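Long-range contact in carboxymuconolactone decarboxylase family protein (Methanocaldococcus jannaschii, PDB 3D7I), which is probably a peroxiredoxin-like oxidoreductase of the carboxymuconolactone decarboxylase family, possibly involved in oxygen detoxification: residues B[41-50]-B[72-82]. Residues are numbered along the deposited sequence; the frame is centred on the assembly and turned at random.
Sequences YKTQKLIAIG and LGITKEEIADV
K42 runs out from helix 41-53 with its CG anti to the backbone N (chi1 -179°) and every later torsion extended, which carries its ammonium to the carboxylate of E78. The two side chains meet at about a right angle, and K42 NZ donates a 2.7 Å salt-bridging hydrogen bond to E78 OE2 on the syn side, 20° out of the carboxylate plane. A water bound to K42 NZ donates to E78 OE1 and to G73 O, so the lysine also reaches the turn before helix 76-90. E78 suits this place because its other oxygen closes a capping box: T75 N gives E78 OE1 a 2.9 Å bond on the anti side, while E78 N donates to T75 OG1 over 3.0 Å. A glutamine here would probably leave the K42 ammonium without its countercharge. In this all-helical, AhpD-like family chain, segments 41-50 and 76-82 cross at -55°, and helix 58-72 lies against both, I49 touching A68 and I79 touching M65. L72 and I74, around the junction of helices 58-72 and 76-90, supply two apolar side chains. L72 sets its CD2 3.6 Å from K42 CA and touches the Y41 ring obliquely, while K45 CG lies over one face of that ring. I74 crosses the K42 methylenes at a slant, CG1 and CD1 both meeting K42 CG, and its CD1 meets L46 CD2 at 3.9 Å. Further along, the branched V82 divides its methyls: CG2 packs on L46 CD2 at 3.7 Å, whereas CG1, anti to the backbone N, presses onto G50 CA at a tight 3.5 Å, where a CB on G50 would be crowded by V82 CG1, so glycine suits the spot. I49 CG2 touches both V82 CG1 and I79 CG2.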
loop_
_atom_site.group_PDB
_atom_site.type_symbol
_atom_site.label_atom_id
_atom_site.label_comp_id
_atom_site.label_asym_id
_atom_site.label_seq_id
_atom_site.Cartn_x
_atom_site.Cartn_y
_atom_site.Cartn_z
ATOM N N TYR B 41 -23.706 -6.767 11.642
ATOM C CA TYR B 41 -23.075 -5.467 11.489
ATOM C C TYR B 41 -21.833 -5.319 12.370
ATOM O O TYR B 41 -20.802 -4.793 11.936
ATOM C CB TYR B 41 -24.111 -4.417 11.879
ATOM C CG TYR B 41 -23.729 -2.982 11.683
ATOM C CD1 TYR B 41 -23.047 -2.557 10.553
ATOM C CD2 TYR B 41 -24.115 -2.018 12.620
ATOM C CE1 TYR B 41 -22.735 -1.215 10.373
ATOM C CE2 TYR B 41 -23.807 -0.689 12.449
ATOM C CZ TYR B 41 -23.131 -0.290 11.324
ATOM O OH TYR B 41 -22.836 1.043 11.148
ATOM N N LYS B 42 -21.932 -5.786 13.604
ATOM C CA LYS B 42 -20.756 -5.767 14.500
ATOM C C LYS B 42 -19.539 -6.453 13.883
ATOM O O LYS B 42 -18.434 -5.908 13.925
ATOM C CB LYS B 42 -21.091 -6.397 15.838
ATOM C CG LYS B 42 -19.958 -6.414 16.857
ATOM C CD LYS B 42 -20.374 -7.197 18.110
ATOM C CE LYS B 42 -19.326 -7.105 19.215
ATOM N NZ LYS B 42 -19.760 -7.817 20.454
ATOM N N THR B 43 -19.738 -7.642 13.339
ATOM C CA THR B 43 -18.646 -8.387 12.711
ATOM C C THR B 43 -18.044 -7.624 11.539
ATOM O O THR B 43 -16.835 -7.537 11.398
ATOM C CB THR B 43 -19.083 -9.787 12.257
ATOM O OG1 THR B 43 -19.530 -10.524 13.397
ATOM C CG2 THR B 43 -17.936 -10.547 11.606
ATOM N N GLN B 44 -18.900 -7.061 10.698
ATOM C CA GLN B 44 -18.436 -6.261 9.592
ATOM C C GLN B 44 -17.671 -5.005 10.027
ATOM O O GLN B 44 -16.705 -4.642 9.386
ATOM C CB GLN B 44 -19.594 -5.867 8.689
ATOM C CG GLN B 44 -20.195 -6.998 7.929
ATOM C CD GLN B 44 -21.249 -6.511 6.978
ATOM O OE1 GLN B 44 -22.243 -5.946 7.418
ATOM N NE2 GLN B 44 -21.047 -6.736 5.670
ATOM N N LYS B 45 -18.124 -4.339 11.076
ATOM C CA LYS B 45 -17.408 -3.171 11.591
ATOM C C LYS B 45 -16.041 -3.539 12.176
ATOM O O LYS B 45 -15.088 -2.787 12.026
ATOM C CB LYS B 45 -18.254 -2.425 12.632
ATOM C CG LYS B 45 -19.306 -1.569 11.963
ATOM C CD LYS B 45 -18.706 -0.299 11.343
ATOM C CE LYS B 45 -19.796 0.464 10.588
ATOM N NZ LYS B 45 -19.306 1.710 9.924
ATOM N N LEU B 46 -15.957 -4.697 12.822
ATOM C CA LEU B 46 -14.658 -5.237 13.301
ATOM C C LEU B 46 -13.700 -5.495 12.142
ATOM O O LEU B 46 -12.511 -5.171 12.205
ATOM C CB LEU B 46 -14.866 -6.511 14.149
ATOM C CG LEU B 46 -15.569 -6.308 15.502
ATOM C CD1 LEU B 46 -15.957 -7.645 16.137
ATOM C CD2 LEU B 46 -14.693 -5.502 16.475
ATOM N N ILE B 47 -14.231 -6.036 11.046
ATOM C CA ILE B 47 -13.469 -6.207 9.828
ATOM C C ILE B 47 -12.985 -4.860 9.281
ATOM O O ILE B 47 -11.828 -4.722 8.889
ATOM C CB ILE B 47 -14.298 -6.978 8.774
ATOM C CG1 ILE B 47 -14.539 -8.428 9.222
ATOM C CG2 ILE B 47 -13.608 -6.970 7.377
ATOM C CD1 ILE B 47 -15.711 -9.120 8.476
ATOM N N ALA B 48 -13.879 -3.863 9.280
ATOM C CA ALA B 48 -13.526 -2.528 8.790
ATOM C C ALA B 48 -12.372 -1.945 9.620
ATOM O O ALA B 48 -11.441 -1.365 9.074
ATOM C CB ALA B 48 -14.767 -1.591 8.802
ATOM N N ILE B 49 -12.433 -2.113 10.941
ATOM C CA ILE B 49 -11.344 -1.654 11.824
ATOM C C ILE B 49 -10.047 -2.312 11.426
ATOM O O ILE B 49 -9.036 -1.645 11.293
ATOM C CB ILE B 49 -11.649 -1.904 13.319
ATOM C CG1 ILE B 49 -12.802 -1.022 13.802
ATOM C CG2 ILE B 49 -10.408 -1.602 14.220
ATOM C CD1 ILE B 49 -13.448 -1.530 15.081
ATOM N N GLY B 50 -10.077 -3.642 11.245
ATOM C CA GLY B 50 -8.898 -4.379 10.816
ATOM C C GLY B 50 -8.275 -3.843 9.542
ATOM O O GLY B 50 -7.059 -3.661 9.440
ATOM N N LEU B 72 -21.926 0.888 18.188
ATOM C CA LEU B 72 -22.204 -0.540 18.381
ATOM C C LEU B 72 -21.854 -1.080 19.767
ATOM O O LEU B 72 -22.114 -2.243 20.062
ATOM C CB LEU B 72 -21.462 -1.367 17.309
ATOM C CG LEU B 72 -21.797 -1.104 15.832
ATOM C CD1 LEU B 72 -21.108 0.162 15.310
ATOM C CD2 LEU B 72 -21.420 -2.288 14.951
ATOM N N GLY B 73 -21.237 -0.282 20.624
ATOM C CA GLY B 73 -20.818 -0.808 21.923
ATOM C C GLY B 73 -19.669 -1.813 21.859
ATOM O O GLY B 73 -19.476 -2.627 22.778
ATOM N N ILE B 74 -18.891 -1.759 20.782
ATOM C CA ILE B 74 -17.689 -2.610 20.668
ATOM C C ILE B 74 -16.701 -2.217 21.790
ATOM O O ILE B 74 -16.573 -1.032 22.101
ATOM C CB ILE B 74 -17.116 -2.516 19.238
ATOM C CG1 ILE B 74 -17.983 -3.376 18.289
ATOM C CG2 ILE B 74 -15.623 -2.937 19.198
ATOM C CD1 ILE B 74 -17.744 -3.176 16.797
ATOM N N THR B 75 -16.054 -3.194 22.432
ATOM C CA THR B 75 -15.132 -2.894 23.550
ATOM C C THR B 75 -13.691 -2.697 23.101
ATOM O O THR B 75 -13.314 -3.133 22.022
ATOM C CB THR B 75 -15.111 -3.983 24.631
ATOM O OG1 THR B 75 -14.648 -5.206 24.076
ATOM C CG2 THR B 75 -16.572 -4.171 25.327
ATOM N N LYS B 76 -12.868 -2.088 23.952
ATOM C CA LYS B 76 -11.445 -1.988 23.628
ATOM C C LYS B 76 -10.818 -3.387 23.564
ATOM O O LYS B 76 -9.946 -3.614 22.719
ATOM C CB LYS B 76 -10.692 -1.108 24.624
ATOM C CG LYS B 76 -11.056 0.377 24.573
ATOM C CD LYS B 76 -10.049 1.197 25.389
ATOM C CE LYS B 76 -10.138 2.687 25.077
ATOM N NZ LYS B 76 -8.925 3.410 25.579
ATOM N N GLU B 77 -11.296 -4.330 24.394
ATOM C CA GLU B 77 -10.810 -5.714 24.346
ATOM C C GLU B 77 -11.114 -6.388 22.995
ATOM O O GLU B 77 -10.285 -7.100 22.444
ATOM C CB GLU B 77 -11.422 -6.558 25.474
ATOM C CG GLU B 77 -10.789 -7.957 25.585
ATOM C CD GLU B 77 -11.380 -8.794 26.725
ATOM O OE1 GLU B 77 -12.599 -8.647 27.017
ATOM O OE2 GLU B 77 -10.606 -9.586 27.319
ATOM N N GLU B 78 -12.300 -6.150 22.452
ATOM C CA GLU B 78 -12.632 -6.664 21.125
ATOM C C GLU B 78 -11.748 -6.032 20.039
ATOM O O GLU B 78 -11.266 -6.725 19.139
ATOM C CB GLU B 78 -14.102 -6.435 20.794
ATOM C CG GLU B 78 -15.038 -7.285 21.630
ATOM C CD GLU B 78 -16.520 -6.930 21.472
ATOM O OE1 GLU B 78 -16.886 -5.752 21.230
ATOM O OE2 GLU B 78 -17.334 -7.861 21.586
ATOM N N ILE B 79 -11.551 -4.720 20.125
ATOM C CA ILE B 79 -10.640 -4.046 19.189
ATOM C C ILE B 79 -9.209 -4.590 19.286
ATOM O O ILE B 79 -8.560 -4.846 18.271
ATOM C CB ILE B 79 -10.685 -2.483 19.309
ATOM C CG1 ILE B 79 -12.095 -1.959 19.013
ATOM C CG2 ILE B 79 -9.719 -1.843 18.302
ATOM C CD1 ILE B 79 -12.283 -0.512 19.376
ATOM N N ALA B 80 -8.733 -4.844 20.497
ATOM C CA ALA B 80 -7.410 -5.390 20.665
ATOM C C ALA B 80 -7.280 -6.743 19.965
ATOM O O ALA B 80 -6.265 -7.029 19.354
ATOM C CB ALA B 80 -7.053 -5.494 22.135
ATOM N N ASP B 81 -8.333 -7.558 20.001
ATOM C CA ASP B 81 -8.312 -8.841 19.283
ATOM C C ASP B 81 -8.252 -8.668 17.770
ATOM O O ASP B 81 -7.639 -9.473 17.080
ATOM C CB ASP B 81 -9.527 -9.698 19.630
ATOM C CG ASP B 81 -9.436 -10.374 21.001
ATOM O OD1 ASP B 81 -8.336 -10.503 21.592
ATOM O OD2 ASP B 81 -10.502 -10.832 21.450
ATOM N N VAL B 82 -8.901 -7.622 17.248
ATOM C CA VAL B 82 -8.745 -7.251 15.852
ATOM C C VAL B 82 -7.272 -6.906 15.560
ATOM O O VAL B 82 -6.688 -7.374 14.558
ATOM C CB VAL B 82 -9.664 -6.063 15.473
ATOM C CG1 VAL B 82 -9.396 -5.593 14.040
ATOM C CG2 VAL B 82 -11.175 -6.410 15.719
HETATM O O HOH W 1 -19.252 -5.446 22.463
#